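Local coordinates for uncharacterized protein (Enterococcus faecalis, PDB 3D3Y), which is of unknown function but belongs to the M16 metallopeptidase-like family and is predicted to bind a metal ion, at residues I403-V406 and A407-E411; S270-F273 and A274-F278; F132-E135 and K136-K140. All coordinates share one frame; numbering follows the deposited sequence.

In the fold
All three contacts are local, between residues three or four apart along a helix or at its start. Contacts 1 and 2 belong to helices 400-409 and 272-284, which pack together: their centres lie about 10 Å apart. Contact 3, on helix 129-148, lies across the chain's centre, its centre about 45 Å from that of contact 1 and about 42 Å from that of contact 2. Contact 1 pairs buried Val406 and Ala407 with an exposed end salt-bridged through Arg409. Contact 2, at a helix start, sets aromatic rings and a bridging water beside buried Ala274, Leu275 and Val277. Contact 3, mid-helix, buries Phe132, Glu135 and Leu139 and exposes Gln133, Glu137 and Asn138.

Contact 1 of 3, residues I403-V406 and A407-E411; sequences IQEV and AKRLE
Four successive i to i+4 backbone hydrogen bonds, from Ala407 N to Ile403 O through Leu410 N to Val406 O, carry the helix to its end; the last measures 3.1 Å against 2.9 Å for the first, and Leu410 then leaves helical phi/psi. Among the side chains, Glu405 and Arg409 make the polar pair one turn apart. Arg409 NE donates to Glu405 OE2 at 3.0 Å, a salt bridge with an N-H...O angle of 156° that uses the anti lone pair of the oxygen. The carboxylate comes to the edge of the guanidinium, yet the planes stand 86° apart, a single-bond grip and not a coplanar pair. Glu405 reaches it by placing CG anti to the backbone N (chi1 179°) and bending at chi2, while Arg409 runs extended from CG to NE. Ile403, Val406, Ala407 and Leu410 are buried: Val406 meets Ala274 and Phe278, and Ala407 meets Phe278 and Ile340. Gln404 NE2 is hydrogen-bonded to Arg341 O. This is an amphipathic C-terminal helical turn bearing an i to i+4 Glu-Arg salt bridge, from which the chain passes through Leu410 into strand 411-421 of the mixed sheet.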
loop_
_atom_site.group_PDB
_atom_site.type_symbol
_atom_site.label_atom_id
_atom_site.label_comp_id
_atom_site.label_asym_id
_atom_site.label_seq_id
_atom_site.Cartn_x
_atom_site.Cartn_y
_atom_site.Cartn_z
ATOM N N ILE A 403 -13.979 -12.823 18.675
ATOM C CA ILE A 403 -14.631 -11.826 17.815
ATOM C C ILE A 403 -15.321 -10.746 18.643
ATOM O O ILE A 403 -15.250 -9.534 18.283
ATOM C CB ILE A 403 -15.636 -12.514 16.842
ATOM C CG1 ILE A 403 -14.915 -13.539 15.935
ATOM C CG2 ILE A 403 -16.427 -11.446 16.023
ATOM C CD1 ILE A 403 -15.793 -14.590 15.292
ATOM N N GLN A 404 -15.992 -11.166 19.727
ATOM C CA GLN A 404 -16.671 -10.254 20.649
ATOM C C GLN A 404 -15.658 -9.320 21.302
ATOM O O GLN A 404 -15.913 -8.108 21.463
ATOM C CB GLN A 404 -17.398 -11.017 21.779
ATOM C CG GLN A 404 -18.571 -11.888 21.376
ATOM C CD GLN A 404 -19.165 -12.616 22.573
ATOM O OE1 GLN A 404 -18.865 -13.798 22.801
ATOM N NE2 GLN A 404 -19.997 -11.927 23.343
ATOM N N GLU A 405 -14.513 -9.883 21.700
ATOM C CA GLU A 405 -13.434 -9.045 22.267
ATOM C C GLU A 405 -12.891 -7.974 21.267
ATOM O O GLU A 405 -12.690 -6.814 21.646
ATOM C CB GLU A 405 -12.306 -9.925 22.840
ATOM C CG GLU A 405 -11.118 -9.180 23.434
ATOM C CD GLU A 405 -11.507 -8.272 24.601
ATOM O OE1 GLU A 405 -12.517 -8.565 25.300
ATOM O OE2 GLU A 405 -10.784 -7.261 24.810
ATOM N N VAL A 406 -12.650 -8.357 20.018
ATOM C CA VAL A 406 -12.258 -7.401 18.971
ATOM C C VAL A 406 -13.345 -6.306 18.885
ATOM O O VAL A 406 -13.042 -5.105 18.877
ATOM C CB VAL A 406 -12.066 -8.121 17.589
ATOM C CG1 VAL A 406 -12.034 -7.120 16.410
ATOM C CG2 VAL A 406 -10.783 -8.967 17.631
ATOM N N ALA A 407 -14.607 -6.727 18.867
ATOM C CA ALA A 407 -15.731 -5.762 18.761
ATOM C C ALA A 407 -15.768 -4.794 19.954
ATOM O O ALA A 407 -16.050 -3.588 19.791
ATOM C CB ALA A 407 -17.046 -6.509 18.640
ATOM N N LYS A 408 -15.477 -5.305 21.153
ATOM C CA LYS A 408 -15.446 -4.450 22.351
ATOM C C LYS A 408 -14.260 -3.489 22.347
ATOM O O LYS A 408 -14.361 -2.379 22.874
ATOM C CB LYS A 408 -15.449 -5.290 23.642
ATOM C CG LYS A 408 -16.811 -5.935 23.949
ATOM C CD LYS A 408 -16.694 -6.983 25.072
ATOM C CE LYS A 408 -18.031 -7.706 25.271
ATOM N NZ LYS A 408 -17.833 -8.924 26.127
ATOM N N ARG A 409 -13.138 -3.913 21.765
ATOM C CA ARG A 409 -11.936 -3.050 21.669
ATOM C C ARG A 409 -12.103 -1.889 20.707
ATOM O O ARG A 409 -11.498 -0.838 20.880
ATOM C CB ARG A 409 -10.752 -3.875 21.198
ATOM C CG ARG A 409 -10.188 -4.706 22.303
ATOM C CD ARG A 409 -9.101 -5.640 21.799
ATOM N NE ARG A 409 -8.653 -6.504 22.898
ATOM C CZ ARG A 409 -7.384 -6.663 23.260
ATOM N NH1 ARG A 409 -6.415 -6.020 22.608
ATOM N NH2 ARG A 409 -7.096 -7.471 24.275
ATOM N N LEU A 410 -12.899 -2.114 19.670
ATOM C CA LEU A 410 -13.198 -1.122 18.651
ATOM C C LEU A 410 -13.706 0.121 19.304
ATOM O O LEU A 410 -14.558 0.038 20.177
ATOM C CB LEU A 410 -14.319 -1.644 17.760
ATOM C CG LEU A 410 -14.171 -1.339 16.295
ATOM C CD1 LEU A 410 -13.102 -2.303 15.835
ATOM C CD2 LEU A 410 -15.453 -1.611 15.540
ATOM N N GLU A 411 -13.234 1.277 18.864
ATOM C CA GLU A 411 -13.675 2.532 19.442
ATOM C C GLU A 411 -13.851 3.562 18.336
ATOM O O GLU A 411 -12.875 3.965 17.704
ATOM C CB GLU A 411 -12.630 3.042 20.428
ATOM C CG GLU A 411 -12.999 4.324 21.106
ATOM C CD GLU A 411 -13.948 4.130 22.297
ATOM O OE1 GLU A 411 -14.559 5.138 22.724
ATOM O OE2 GLU A 411 -14.073 2.992 22.803
#

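Contact 2 of 3, residues S270-F273 and A274-F278; sequences SYYF and ALQVF
Ser270 O and Ala274 N are linked through a water, which donates to Ser270 O at 2.9 Å and accepts from Ala274 N at 2.8 Å, satisfying an amide of the first turn. Tyr271 lays one edge of its ring against Ala274, CD1 meeting CB at 3.8 Å near the ring plane, while Tyr271 O accepts Leu275 N at 2.9 Å. Tyr271 sits at the N-cap position, and these bonds mark the start of helix 272-284, in the region related to the inactive domain of M16 peptidases; on this side Ala274 faces helix 400-409. Tyr272 follows with CG anti to its backbone N (chi1 178°), which brings the ring alongside the next turn. Gln276 CG lies over one face of that ring, and the chain, bent at chi2, carries NE2 to 3.1 Å from Tyr272 CZ. The ring and amide planes are 51° apart, an oblique crossing; NE2 is equally near Tyr272 OH, but the angle is too poor for a hydrogen bond. Tyr272 O accepts Gln276 N at 3.2 Å and, weakly, Leu275 N. Phe273 CG lies anti to the carbonyl carbon, and the ring meets Trp391 edge-to-face; Tyr272 CD2 stands 3.8 Å above the Phe273 ring plane, offset toward the rim, while Phe273 CD2 lies at the edge of the Tyr272 ring, in its plane. Phe273 O accepts Val277 N at 3.1 Å with an N-H...O angle of 157°.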
loop_
_atom_site.group_PDB
_atom_site.type_symbol
_atom_site.label_atom_id
_atom_site.label_comp_id
_atom_site.label_asym_id
_atom_site.label_seq_id
_atom_site.Cartn_x
_atom_site.Cartn_y
_atom_site.Cartn_z
ATOM N N SER A 270 -1.860 -10.563 19.037
ATOM C CA SER A 270 -2.741 -11.614 19.523
ATOM C C SER A 270 -4.106 -11.715 18.816
ATOM O O SER A 270 -4.493 -12.819 18.414
ATOM C CB SER A 270 -2.920 -11.446 21.029
ATOM O OG SER A 270 -1.629 -11.548 21.660
ATOM N N TYR A 271 -4.794 -10.579 18.659
ATOM C CA TYR A 271 -6.103 -10.514 18.015
ATOM C C TYR A 271 -6.098 -10.234 16.513
ATOM O O TYR A 271 -7.161 -9.958 15.916
ATOM C CB TYR A 271 -7.039 -9.552 18.767
ATOM C CG TYR A 271 -7.497 -10.167 20.091
ATOM C CD1 TYR A 271 -8.594 -11.041 20.135
ATOM C CD2 TYR A 271 -6.799 -9.923 21.285
ATOM C CE1 TYR A 271 -9.015 -11.647 21.342
ATOM C CE2 TYR A 271 -7.211 -10.524 22.496
ATOM C CZ TYR A 271 -8.321 -11.387 22.502
ATOM O OH TYR A 271 -8.745 -11.988 23.676
ATOM N N TYR A 272 -4.926 -10.346 15.892
ATOM C CA TYR A 272 -4.823 -10.144 14.430
ATOM C C TYR A 272 -5.812 -11.018 13.659
ATOM O O TYR A 272 -6.552 -10.520 12.811
ATOM C CB TYR A 272 -3.397 -10.382 13.939
ATOM C CG TYR A 272 -3.257 -10.229 12.422
ATOM C CD1 TYR A 272 -3.123 -8.972 11.834
ATOM C CD2 TYR A 272 -3.292 -11.349 11.592
ATOM C CE1 TYR A 272 -2.997 -8.835 10.410
ATOM C CE2 TYR A 272 -3.179 -11.239 10.198
ATOM C CZ TYR A 272 -3.048 -9.979 9.618
ATOM O OH TYR A 272 -2.900 -9.929 8.258
ATOM N N PHE A 273 -5.804 -12.333 13.896
ATOM C CA PHE A 273 -6.696 -13.225 13.134
ATOM C C PHE A 273 -8.180 -13.025 13.472
ATOM O O PHE A 273 -9.039 -12.986 12.568
ATOM C CB PHE A 273 -6.262 -14.706 13.285
ATOM C CG PHE A 273 -5.007 -15.000 12.549
ATOM C CD1 PHE A 273 -5.050 -15.363 11.197
ATOM C CD2 PHE A 273 -3.761 -14.841 13.175
ATOM C CE1 PHE A 273 -3.884 -15.580 10.483
ATOM C CE2 PHE A 273 -2.581 -15.053 12.462
ATOM C CZ PHE A 273 -2.644 -15.428 11.130
ATOM N N ALA A 274 -8.468 -12.875 14.771
ATOM C CA ALA A 274 -9.822 -12.516 15.240
ATOM C C ALA A 274 -10.359 -11.260 14.521
ATOM O O ALA A 274 -11.537 -11.171 14.199
ATOM C CB ALA A 274 -9.797 -12.286 16.773
ATOM N N LEU A 275 -9.474 -10.302 14.275
ATOM C CA LEU A 275 -9.878 -9.049 13.590
ATOM C C LEU A 275 -10.212 -9.313 12.119
ATOM O O LEU A 275 -11.192 -8.780 11.578
ATOM C CB LEU A 275 -8.788 -7.985 13.729
ATOM C CG LEU A 275 -8.975 -6.713 12.883
ATOM C CD1 LEU A 275 -10.153 -5.923 13.462
ATOM C CD2 LEU A 275 -7.675 -5.879 12.941
ATOM N N GLN A 276 -9.428 -10.195 11.491
ATOM C CA GLN A 276 -9.694 -10.598 10.109
ATOM C C GLN A 276 -11.151 -11.109 10.002
ATOM O O GLN A 276 -11.901 -10.715 9.112
ATOM C CB GLN A 276 -8.700 -11.690 9.685
ATOM C CG GLN A 276 -7.229 -11.248 9.623
ATOM C CD GLN A 276 -6.985 -10.265 8.486
ATOM O OE1 GLN A 276 -7.719 -10.253 7.483
ATOM N NE2 GLN A 276 -5.974 -9.424 8.636
ATOM N N VAL A 277 -11.525 -11.969 10.939
ATOM C CA VAL A 277 -12.834 -12.586 10.941
ATOM C C VAL A 277 -13.885 -11.566 11.354
ATOM O O VAL A 277 -14.932 -11.477 10.700
ATOM C CB VAL A 277 -12.871 -13.876 11.821
ATOM C CG1 VAL A 277 -14.304 -14.488 11.872
ATOM C CG2 VAL A 277 -11.857 -14.911 11.292
ATOM N N PHE A 278 -13.606 -10.780 12.402
ATOM C CA PHE A 278 -14.570 -9.746 12.824
ATOM C C PHE A 278 -14.933 -8.850 11.643
ATOM O O PHE A 278 -16.116 -8.564 11.396
ATOM C CB PHE A 278 -14.024 -8.877 13.958
ATOM C CG PHE A 278 -14.794 -7.593 14.117
ATOM C CD1 PHE A 278 -15.970 -7.553 14.894
ATOM C CD2 PHE A 278 -14.377 -6.433 13.463
ATOM C CE1 PHE A 278 -16.716 -6.359 15.016
ATOM C CE2 PHE A 278 -15.115 -5.245 13.572
ATOM C CZ PHE A 278 -16.281 -5.203 14.370
HETATM O O HOH W 1 -6.592 -13.726 16.683
#

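Contact 3 of 3, residues F132-E135 and K136-K140; sequences FQRE and KENLK
The Phe132 ring meets the Lys136 chain obliquely, CD approaching CE2 to 3.7 Å. The other flat groups pair differently. The Gln133 and Glu137 side chains run alongside each other the same way, their end-group planes only 6° apart; the touch is Gln133 CG to Glu137 OE2, 3.5 Å. The Glu135 carboxylate and Asn138 amide cross with planes 81° apart, Glu135 OE1 being 3.6 Å from Asn138 ND2. Within 132-135, Glu135 OE2 is bridged to Arg134 NH2 at 2.8 Å, and that nitrogen also bonds Thr52 OG1, so the carboxylate of buried Glu135 has a charged partner, which would probably favour its ionised form. Lys136 places CG anti to the backbone N (chi1 -175°) and stays extended beyond it, carrying NZ past the ring to the carbonyls of Ala181 and Glu183. Beneath the side chains, the amides of Lys136 to Leu139 each bond the carbonyl four residues earlier. The pattern is that of an amphipathic alpha-helix: Phe132 and Glu135 pack on helix 40-52, Phe132 also on helix 185-198, and Lys136 and Leu139 on helix 177-182, with Gln133, Glu137 and Asn138 on the exposed side of helix 129-148.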
loop_
_atom_site.group_PDB
_atom_site.type_symbol
_atom_site.label_atom_id
_atom_site.label_comp_id
_atom_site.label_asym_id
_atom_site.label_seq_id
_atom_site.Cartn_x
_atom_site.Cartn_y
_atom_site.Cartn_z
ATOM N N PHE A 132 10.146 16.929 -17.075
ATOM C CA PHE A 132 9.615 17.305 -15.781
ATOM C C PHE A 132 8.194 17.865 -15.885
ATOM O O PHE A 132 7.300 17.493 -15.138
ATOM C CB PHE A 132 10.499 18.359 -15.069
ATOM C CG PHE A 132 9.934 18.738 -13.750
ATOM C CD1 PHE A 132 10.117 17.884 -12.666
ATOM C CD2 PHE A 132 9.096 19.867 -13.618
ATOM C CE1 PHE A 132 9.544 18.169 -11.441
ATOM C CE2 PHE A 132 8.506 20.167 -12.383
ATOM C CZ PHE A 132 8.731 19.310 -11.303
ATOM N N GLN A 133 7.999 18.813 -16.785
ATOM C CA GLN A 133 6.685 19.427 -16.920
ATOM C C GLN A 133 5.610 18.416 -17.335
ATOM O O GLN A 133 4.504 18.423 -16.778
ATOM C CB GLN A 133 6.788 20.575 -17.909
ATOM C CG GLN A 133 5.493 21.157 -18.455
ATOM C CD GLN A 133 5.709 21.558 -19.898
ATOM O OE1 GLN A 133 5.830 20.682 -20.782
ATOM N NE2 GLN A 133 5.824 22.866 -20.150
ATOM N N ARG A 134 5.935 17.549 -18.300
ATOM C CA ARG A 134 5.039 16.475 -18.715
ATOM C C ARG A 134 4.619 15.590 -17.540
ATOM O O ARG A 134 3.417 15.326 -17.364
ATOM C CB ARG A 134 5.675 15.619 -19.808
ATOM C CG ARG A 134 4.848 14.341 -20.157
ATOM C CD ARG A 134 5.271 13.697 -21.497
ATOM N NE ARG A 134 6.726 13.763 -21.749
ATOM C CZ ARG A 134 7.645 12.950 -21.220
ATOM N NH1 ARG A 134 8.928 13.120 -21.533
ATOM N NH2 ARG A 134 7.300 11.971 -20.385
ATOM N N GLU A 135 5.588 15.129 -16.744
ATOM C CA GLU A 135 5.271 14.216 -15.620
ATOM C C GLU A 135 4.515 14.904 -14.484
ATOM O O GLU A 135 3.659 14.290 -13.825
ATOM C CB GLU A 135 6.535 13.540 -15.064
ATOM C CG GLU A 135 7.194 12.523 -16.019
ATOM C CD GLU A 135 6.181 11.594 -16.663
ATOM O OE1 GLU A 135 5.267 11.126 -15.968
ATOM O OE2 GLU A 135 6.273 11.353 -17.886
ATOM N N LYS A 136 4.834 16.177 -14.258
ATOM C CA LYS A 136 4.117 16.982 -13.268
ATOM C C LYS A 136 2.626 17.123 -13.681
ATOM O O LYS A 136 1.723 16.884 -12.867
ATOM C CB LYS A 136 4.765 18.349 -13.112
ATOM C CG LYS A 136 4.117 19.200 -11.990
ATOM C CD LYS A 136 4.873 20.520 -11.730
ATOM C CE LYS A 136 4.145 21.351 -10.666
ATOM N NZ LYS A 136 4.902 22.641 -10.352
ATOM N N GLU A 137 2.397 17.520 -14.932
ATOM C CA GLU A 137 1.058 17.594 -15.513
ATOM C C GLU A 137 0.335 16.237 -15.438
ATOM O O GLU A 137 -0.851 16.218 -15.105
ATOM C CB GLU A 137 1.137 18.058 -16.971
ATOM C CG GLU A 137 1.504 19.525 -17.146
ATOM C CD GLU A 137 1.785 19.928 -18.602
ATOM O OE1 GLU A 137 1.818 19.058 -19.508
ATOM O OE2 GLU A 137 2.000 21.133 -18.831
ATOM N N ASN A 138 1.038 15.126 -15.731
ATOM C CA ASN A 138 0.453 13.772 -15.649
ATOM C C ASN A 138 0.032 13.415 -14.233
ATOM O O ASN A 138 -1.056 12.889 -14.027
ATOM C CB ASN A 138 1.406 12.663 -16.141
ATOM C CG ASN A 138 1.611 12.686 -17.654
ATOM O OD1 ASN A 138 0.949 13.439 -18.356
ATOM N ND2 ASN A 138 2.552 11.878 -18.147
ATOM N N LEU A 139 0.883 13.738 -13.258
ATOM C CA LEU A 139 0.558 13.447 -11.884
ATOM C C LEU A 139 -0.604 14.299 -11.404
ATOM O O LEU A 139 -1.469 13.817 -10.713
ATOM C CB LEU A 139 1.788 13.556 -10.958
ATOM C CG LEU A 139 1.510 13.234 -9.481
ATOM C CD1 LEU A 139 1.006 11.787 -9.267
ATOM C CD2 LEU A 139 2.728 13.508 -8.581
ATOM N N LYS A 140 -0.650 15.561 -11.797
ATOM C CA LYS A 140 -1.775 16.382 -11.431
ATOM C C LYS A 140 -3.083 15.780 -11.975
ATOM O O LYS A 140 -4.111 15.726 -11.264
ATOM C CB LYS A 140 -1.544 17.801 -11.929
ATOM C CG LYS A 140 -2.626 18.783 -11.526
ATOM C CD LYS A 140 -2.379 20.154 -12.139
ATOM C CE LYS A 140 -3.274 21.180 -11.444
ATOM N NZ LYS A 140 -3.725 22.194 -12.413
#